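Local coordinates for flagellar biosynthetic protein FlhB (Shewanella putrefaciens CN-32, PDB 6Z0W) that is probably required for building the rod of the flagellar basal body and may form part of the flagellin export apparatus, this chain being its cytoplasmic domain, at residues A[55-59]-A[60-64]; A[34-37]-A[38-42]. All blocks are in the same frame, centred on the assembly; numbering follows the deposited sequence.

In the fold
Contact 2 (34-37 with 38-42) comes first along the chain, where the loop after strand 25-30 enters strand 40-46; contact 1 (55-59 with 60-64) follows, at the end of helix 47-59. Their centres lie 20 Å apart and their nearest atoms about 7 Å, without touching. Together they mark the entry and the return of one beta-alpha-beta crossover: strand 40-46, at one margin of the five-stranded mixed sheet, leads through helix 47-59 to the parallel strand 64-66 beyond strands 25-30 and 17-20. In this family the self-cleaving Asn-Pro-x-His motif lies between the first two strands of this sheet.

Contact 1. Residues A[55-59]-A[60-64]; sequences EVARE and YNIAI
A Schellman motif closes helix 47-59 here, as Ala57 and Arg58 of the last turn receive the backbone N-H groups of Ile62 and Asn61. Its outer bond, from Ile62 N to Ala57 O, is short (2.7 Å) and almost straight, with 170° at the hydrogen. Inside it Asn61 N reaches Arg58 O at 3.2 Å, coming from above the carbonyl plane and not along a lone pair. Asn61 is the C-prime residue, and its positive phi of 56° reverses the chain. The regular helical pattern lasts to Tyr60 N, which bonds to Val56 O at 3.0 Å and makes a weak second bond to Ala57 O. The carbonyl of Ala57 is therefore shared between the last helical turn and the reversal.

The apolar partners follow the backbone. Ala57 CB meets Ile62 CB at 4.0 Å, the hydrophobic contact across the turn that commonly accompanies this motif. Two residues later Ile64, entering strand 64-66, sends CG1 back to Ala57 CB at 4.1 Å, joining the first part of the strand to the helix it follows. Ile18 of strand 17-20 touches both Ala57 and Ile64, tying the helix end to the sheet.

Next to this, Val56 and Tyr60, one turn apart, lie alongside each other with their side chains heading in the same direction, and both touch Pro13. A chi1 of -81° swings the Tyr60 ring beside its own backbone N, and thereby back along the last turn. Val56 CG1, lying anti to the valine N, comes within 4.1 Å of Tyr60 CD2. The ring also turns its edge to the helix: Val56 O lies in the ring plane, 3.4 Å from Tyr60 CD2.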
ATOM      1  N   GLU A  55      -6.652   7.038   8.994  1.00 39.50           N
ATOM      2  CA  GLU A  55      -7.221   8.303   9.450  1.00 41.53           C
ATOM      3  C   GLU A  55      -6.315   9.484   9.086  1.00 40.37           C
ATOM      4  O   GLU A  55      -6.815  10.540   8.671  1.00 36.92           O
ATOM      5  CB  GLU A  55      -7.518   8.247  10.947  1.00 51.88           C
ATOM      6  CG  GLU A  55      -6.439   8.783  11.856  1.00 62.17           C
ATOM      7  CD  GLU A  55      -6.874   8.829  13.324  1.00 73.22           C
ATOM      8  OE1 GLU A  55      -7.987   8.335  13.654  1.00 75.03           O
ATOM      9  OE2 GLU A  55      -6.079   9.347  14.145  1.00 77.59           O
ATOM     10  N   VAL A  56      -4.983   9.311   9.166  1.00 39.70           N
ATOM     11  CA  VAL A  56      -4.073  10.391   8.768  1.00 39.73           C
ATOM     12  C   VAL A  56      -4.167  10.624   7.272  1.00 37.20           C
ATOM     13  O   VAL A  56      -4.251  11.764   6.812  1.00 39.39           O
ATOM     14  CB  VAL A  56      -2.617  10.092   9.196  1.00 40.63           C
ATOM     15  CG1 VAL A  56      -1.637  11.124   8.600  1.00 39.32           C
ATOM     16  CG2 VAL A  56      -2.499  10.054  10.704  1.00 40.16           C
ATOM     17  N   ALA A  57      -4.188   9.546   6.491  1.00 36.36           N
ATOM     18  CA  ALA A  57      -4.315   9.687   5.047  1.00 37.53           C
ATOM     19  C   ALA A  57      -5.583  10.449   4.663  1.00 38.45           C
ATOM     20  O   ALA A  57      -5.552  11.304   3.768  1.00 37.64           O
ATOM     21  CB  ALA A  57      -4.299   8.307   4.396  1.00 37.53           C
ATOM     22  N   ARG A  58      -6.708  10.148   5.320  1.00 38.34           N
ATOM     23  CA  ARG A  58      -7.948  10.843   4.994  1.00 43.00           C
ATOM     24  C   ARG A  58      -7.891  12.305   5.415  1.00 41.32           C
ATOM     25  O   ARG A  58      -8.417  13.181   4.718  1.00 41.28           O
ATOM     26  CB  ARG A  58      -9.146  10.161   5.652  1.00 48.97           C
ATOM     27  CG  ARG A  58     -10.487  10.648   5.076  1.00 58.62           C
ATOM     28  CD  ARG A  58     -11.525  11.095   6.125  1.00 66.12           C
ATOM     29  NE  ARG A  58     -12.721  11.702   5.510  1.00 70.70           N
ATOM     30  CZ  ARG A  58     -13.004  13.004   5.546  1.00 72.39           C
ATOM     31  NH1 ARG A  58     -12.185  13.836   6.167  1.00 72.08           N
ATOM     32  NH2 ARG A  58     -14.106  13.480   4.968  1.00 73.60           N
ATOM     33  N   GLU A  59      -7.299  12.577   6.575  1.00 39.50           N
ATOM     34  CA  GLU A  59      -7.054  13.957   6.967  1.00 41.87           C
ATOM     35  C   GLU A  59      -6.303  14.725   5.873  1.00 39.12           C
ATOM     36  O   GLU A  59      -6.649  15.875   5.571  1.00 39.43           O
ATOM     37  CB  GLU A  59      -6.297  13.979   8.294  1.00 46.28           C
ATOM     38  CG  GLU A  59      -6.150  15.342   8.907  1.00 50.75           C
ATOM     39  CD  GLU A  59      -7.464  15.919   9.417  1.00 56.03           C
ATOM     40  OE1 GLU A  59      -8.346  15.128   9.837  1.00 57.21           O
ATOM     41  OE2 GLU A  59      -7.604  17.172   9.405  1.00 55.57           O
ATOM     42  N   TYR A  60      -5.302  14.095   5.233  1.00 38.40           N
ATOM     43  CA  TYR A  60      -4.476  14.758   4.224  1.00 38.68           C
ATOM     44  C   TYR A  60      -4.982  14.547   2.797  1.00 40.92           C
ATOM     45  O   TYR A  60      -4.269  14.885   1.839  1.00 40.73           O
ATOM     46  CB  TYR A  60      -3.016  14.294   4.342  1.00 34.57           C
ATOM     47  CG  TYR A  60      -2.262  15.018   5.453  1.00 34.12           C
ATOM     48  CD1 TYR A  60      -1.422  16.092   5.161  1.00 34.91           C
ATOM     49  CD2 TYR A  60      -2.429  14.656   6.781  1.00 33.49           C
ATOM     50  CE1 TYR A  60      -0.739  16.760   6.168  1.00 36.72           C
ATOM     51  CE2 TYR A  60      -1.754  15.311   7.801  1.00 36.68           C
ATOM     52  CZ  TYR A  60      -0.906  16.373   7.476  1.00 38.69           C
ATOM     53  OH  TYR A  60      -0.218  17.071   8.449  1.00 43.16           O
ATOM     54  N   ASN A  61      -6.206  14.043   2.634  1.00 39.40           N
ATOM     55  CA  ASN A  61      -6.798  13.797   1.318  1.00 39.75           C
ATOM     56  C   ASN A  61      -5.910  12.891   0.469  1.00 38.17           C
ATOM     57  O   ASN A  61      -5.702  13.126  -0.730  1.00 37.89           O
ATOM     58  CB  ASN A  61      -7.089  15.110   0.582  1.00 40.64           C
ATOM     59  CG  ASN A  61      -8.249  15.864   1.193  1.00 45.97           C
ATOM     60  OD1 ASN A  61      -9.384  15.384   1.202  1.00 48.16           O
ATOM     61  ND2 ASN A  61      -7.958  17.027   1.758  1.00 46.31           N
ATOM     62  N   ILE A  62      -5.363  11.854   1.090  1.00 34.46           N
ATOM     63  CA  ILE A  62      -4.574  10.870   0.363  1.00 33.71           C
ATOM     64  C   ILE A  62      -5.477   9.695   0.010  1.00 36.05           C
ATOM     65  O   ILE A  62      -6.141   9.123   0.890  1.00 40.92           O
ATOM     66  CB  ILE A  62      -3.346  10.435   1.175  1.00 35.58           C
ATOM     67  CG1 ILE A  62      -2.368  11.617   1.261  1.00 36.08           C
ATOM     68  CG2 ILE A  62      -2.685   9.186   0.545  1.00 35.07           C
ATOM     69  CD1 ILE A  62      -1.240  11.453   2.226  1.00 35.42           C
ATOM     70  N   ALA A  63      -5.511   9.342  -1.281  1.00 30.15           N
ATOM     71  CA  ALA A  63      -6.387   8.270  -1.748  1.00 29.04           C
ATOM     72  C   ALA A  63      -6.138   6.963  -0.985  1.00 29.01           C
ATOM     73  O   ALA A  63      -4.998   6.540  -0.779  1.00 30.07           O
ATOM     74  CB  ALA A  63      -6.196   8.041  -3.245  1.00 28.89           C
ATOM     75  N   ILE A  64      -7.212   6.348  -0.536  1.00 29.53           N
ATOM     76  CA  ILE A  64      -7.175   5.053   0.118  1.00 30.09           C
ATOM     77  C   ILE A  64      -7.926   4.093  -0.793  1.00 33.92           C
ATOM     78  O   ILE A  64      -9.094   4.336  -1.122  1.00 36.31           O
ATOM     79  CB  ILE A  64      -7.840   5.100   1.497  1.00 34.58           C
ATOM     80  CG1 ILE A  64      -7.174   6.160   2.389  1.00 38.19           C
ATOM     81  CG2 ILE A  64      -7.842   3.697   2.100  1.00 34.98           C
ATOM     82  CD1 ILE A  64      -7.953   6.459   3.658  1.00 39.00           C
TER

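Contact 2. Residues A[34-37]-A[38-42]; sequences KRSA and APFVI
Ser36 OG, 3.9 Å from CD2 of the Phe40 ring, accepts two N-H groups of Arg35 in the loop leading into strand 40-46: NE at 3.2 Å, lying well in line, and NH2 in a weaker bond. The hydroxyl sits at the guanidinium edge, in its plane, and so fixes the rotation of the group. That plane lies flat on one face of Phe40, tilted by 15°, in a cation-pi stack with Arg35 CZ 3.9 Å above the ring and over its centre. Within it Arg35 NH2 comes to 3.6 Å from Phe40 CG. A bend at chi3 (70°) folds the arginine over the ring, and Asp81 O takes a further, weak bond from NH2. With the Phe40 ring cut back to an alanine, the guanidinium is likely to lose its aromatic floor, with its hydrogen bonds to Ser36 OG and Asp81 O left to hold it. The backbone turn is spanned by a water, which donates to Ser36 O and Ala38 O, while Ala38 N is bonded to Gln83 OE1. Beside that bridge the serine methylene packs against the second of the water's acceptors, Ser36 CB lying 3.5 Å from Ala38 O.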
ATOM      1  N   LYS A  34      13.074  10.465  -8.245  1.00 37.81           N
ATOM      2  CA  LYS A  34      14.428  10.959  -8.010  1.00 39.37           C
ATOM      3  C   LYS A  34      15.169  10.128  -6.974  1.00 38.44           C
ATOM      4  O   LYS A  34      16.388  10.247  -6.871  1.00 38.77           O
ATOM      5  CB  LYS A  34      14.434  12.438  -7.614  1.00 42.43           C
ATOM      6  CG  LYS A  34      13.846  12.780  -6.301  1.00 44.39           C
ATOM      7  CD  LYS A  34      13.834  14.301  -6.102  1.00 46.16           C
ATOM      8  CE  LYS A  34      12.978  14.656  -4.881  1.00 47.69           C
ATOM      9  NZ  LYS A  34      11.588  14.124  -5.034  1.00 45.64           N
ATOM     10  N   ARG A  35      14.476   9.237  -6.281  1.00 38.68           N
ATOM     11  CA  ARG A  35      15.028   8.362  -5.262  1.00 44.26           C
ATOM     12  C   ARG A  35      15.042   6.903  -5.701  1.00 41.60           C
ATOM     13  O   ARG A  35      16.032   6.204  -5.469  1.00 40.71           O
ATOM     14  CB  ARG A  35      14.215   8.498  -3.961  1.00 50.76           C
ATOM     15  CG  ARG A  35      15.003   8.415  -2.661  1.00 60.86           C
ATOM     16  CD  ARG A  35      14.145   7.824  -1.488  1.00 64.08           C
ATOM     17  NE  ARG A  35      13.866   6.391  -1.656  1.00 62.66           N
ATOM     18  CZ  ARG A  35      13.634   5.523  -0.671  1.00 63.90           C
ATOM     19  NH1 ARG A  35      13.638   5.917   0.595  1.00 65.93           N
ATOM     20  NH2 ARG A  35      13.398   4.244  -0.956  1.00 64.02           N
ATOM     21  N   SER A  36      13.973   6.421  -6.338  1.00 37.71           N
ATOM     22  CA  SER A  36      13.898   5.003  -6.687  1.00 41.57           C
ATOM     23  C   SER A  36      13.010   4.802  -7.905  1.00 37.75           C
ATOM     24  O   SER A  36      11.967   5.451  -8.048  1.00 37.77           O
ATOM     25  CB  SER A  36      13.341   4.167  -5.530  1.00 44.47           C
ATOM     26  OG  SER A  36      13.810   4.682  -4.303  1.00 51.33           O
ATOM     27  N   ALA A  37      13.428   3.867  -8.759  1.00 35.83           N
ATOM     28  CA  ALA A  37      12.598   3.478  -9.887  1.00 34.07           C
ATOM     29  C   ALA A  37      11.290   2.849  -9.415  1.00 34.66           C
ATOM     30  O   ALA A  37      10.246   3.016 -10.064  1.00 31.12           O
ATOM     31  CB  ALA A  37      13.378   2.505 -10.785  1.00 35.41           C
ATOM     32  N   ALA A  38      11.314   2.102  -8.275  1.00 36.05           N
ATOM     33  CA  ALA A  38      10.059   1.459  -7.873  1.00 36.12           C
ATOM     34  C   ALA A  38       9.397   2.194  -6.698  1.00 36.37           C
ATOM     35  O   ALA A  38      10.088   2.794  -5.869  1.00 33.03           O
ATOM     36  CB  ALA A  38      10.301   0.004  -7.469  1.00 37.42           C
ATOM     37  N   PRO A  39       8.065   2.154  -6.585  1.00 34.37           N
ATOM     38  CA  PRO A  39       7.428   2.741  -5.403  1.00 34.01           C
ATOM     39  C   PRO A  39       7.989   2.100  -4.144  1.00 34.78           C
ATOM     40  O   PRO A  39       8.463   0.959  -4.156  1.00 33.19           O
ATOM     41  CB  PRO A  39       5.943   2.403  -5.586  1.00 35.91           C
ATOM     42  CG  PRO A  39       5.772   2.087  -7.038  1.00 35.34           C
ATOM     43  CD  PRO A  39       7.087   1.460  -7.447  1.00 33.25           C
ATOM     44  N   PHE A  40       7.954   2.852  -3.057  1.00 30.24           N
ATOM     45  CA  PHE A  40       8.439   2.355  -1.785  1.00 32.18           C
ATOM     46  C   PHE A  40       7.395   2.566  -0.692  1.00 33.13           C
ATOM     47  O   PHE A  40       6.514   3.426  -0.786  1.00 31.57           O
ATOM     48  CB  PHE A  40       9.768   3.015  -1.367  1.00 36.12           C
ATOM     49  CG  PHE A  40       9.840   4.504  -1.625  1.00 40.24           C
ATOM     50  CD1 PHE A  40       9.606   5.429  -0.604  1.00 39.32           C
ATOM     51  CD2 PHE A  40      10.189   4.978  -2.885  1.00 41.33           C
ATOM     52  CE1 PHE A  40       9.687   6.802  -0.865  1.00 41.23           C
ATOM     53  CE2 PHE A  40      10.275   6.323  -3.138  1.00 40.43           C
ATOM     54  CZ  PHE A  40      10.030   7.239  -2.133  1.00 40.69           C
ATOM     55  N   VAL A  41       7.527   1.780   0.374  1.00 34.88           N
ATOM     56  CA  VAL A  41       6.591   1.844   1.492  1.00 31.43           C
ATOM     57  C   VAL A  41       7.168   2.801   2.528  1.00 31.43           C
ATOM     58  O   VAL A  41       8.306   2.624   2.965  1.00 35.48           O
ATOM     59  CB  VAL A  41       6.353   0.444   2.084  1.00 32.12           C
ATOM     60  CG1 VAL A  41       5.716   0.527   3.451  1.00 29.12           C
ATOM     61  CG2 VAL A  41       5.501  -0.398   1.105  1.00 32.73           C
ATOM     62  N   ILE A  42       6.396   3.817   2.923  1.00 30.96           N
ATOM     63  CA  ILE A  42       6.861   4.769   3.935  1.00 30.50           C
ATOM     64  C   ILE A  42       6.116   4.631   5.251  1.00 32.79           C
ATOM     65  O   ILE A  42       6.555   5.216   6.261  1.00 33.46           O
ATOM     66  CB  ILE A  42       6.777   6.226   3.431  1.00 29.72           C
ATOM     67  CG1 ILE A  42       5.325   6.583   3.116  1.00 28.00           C
ATOM     68  CG2 ILE A  42       7.596   6.387   2.182  1.00 29.06           C
ATOM     69  CD1 ILE A  42       5.178   8.011   2.643  1.00 29.20           C
TER
HETATM   70  O   HOH W   1      10.048   5.677  -6.112  1.00 33.54           O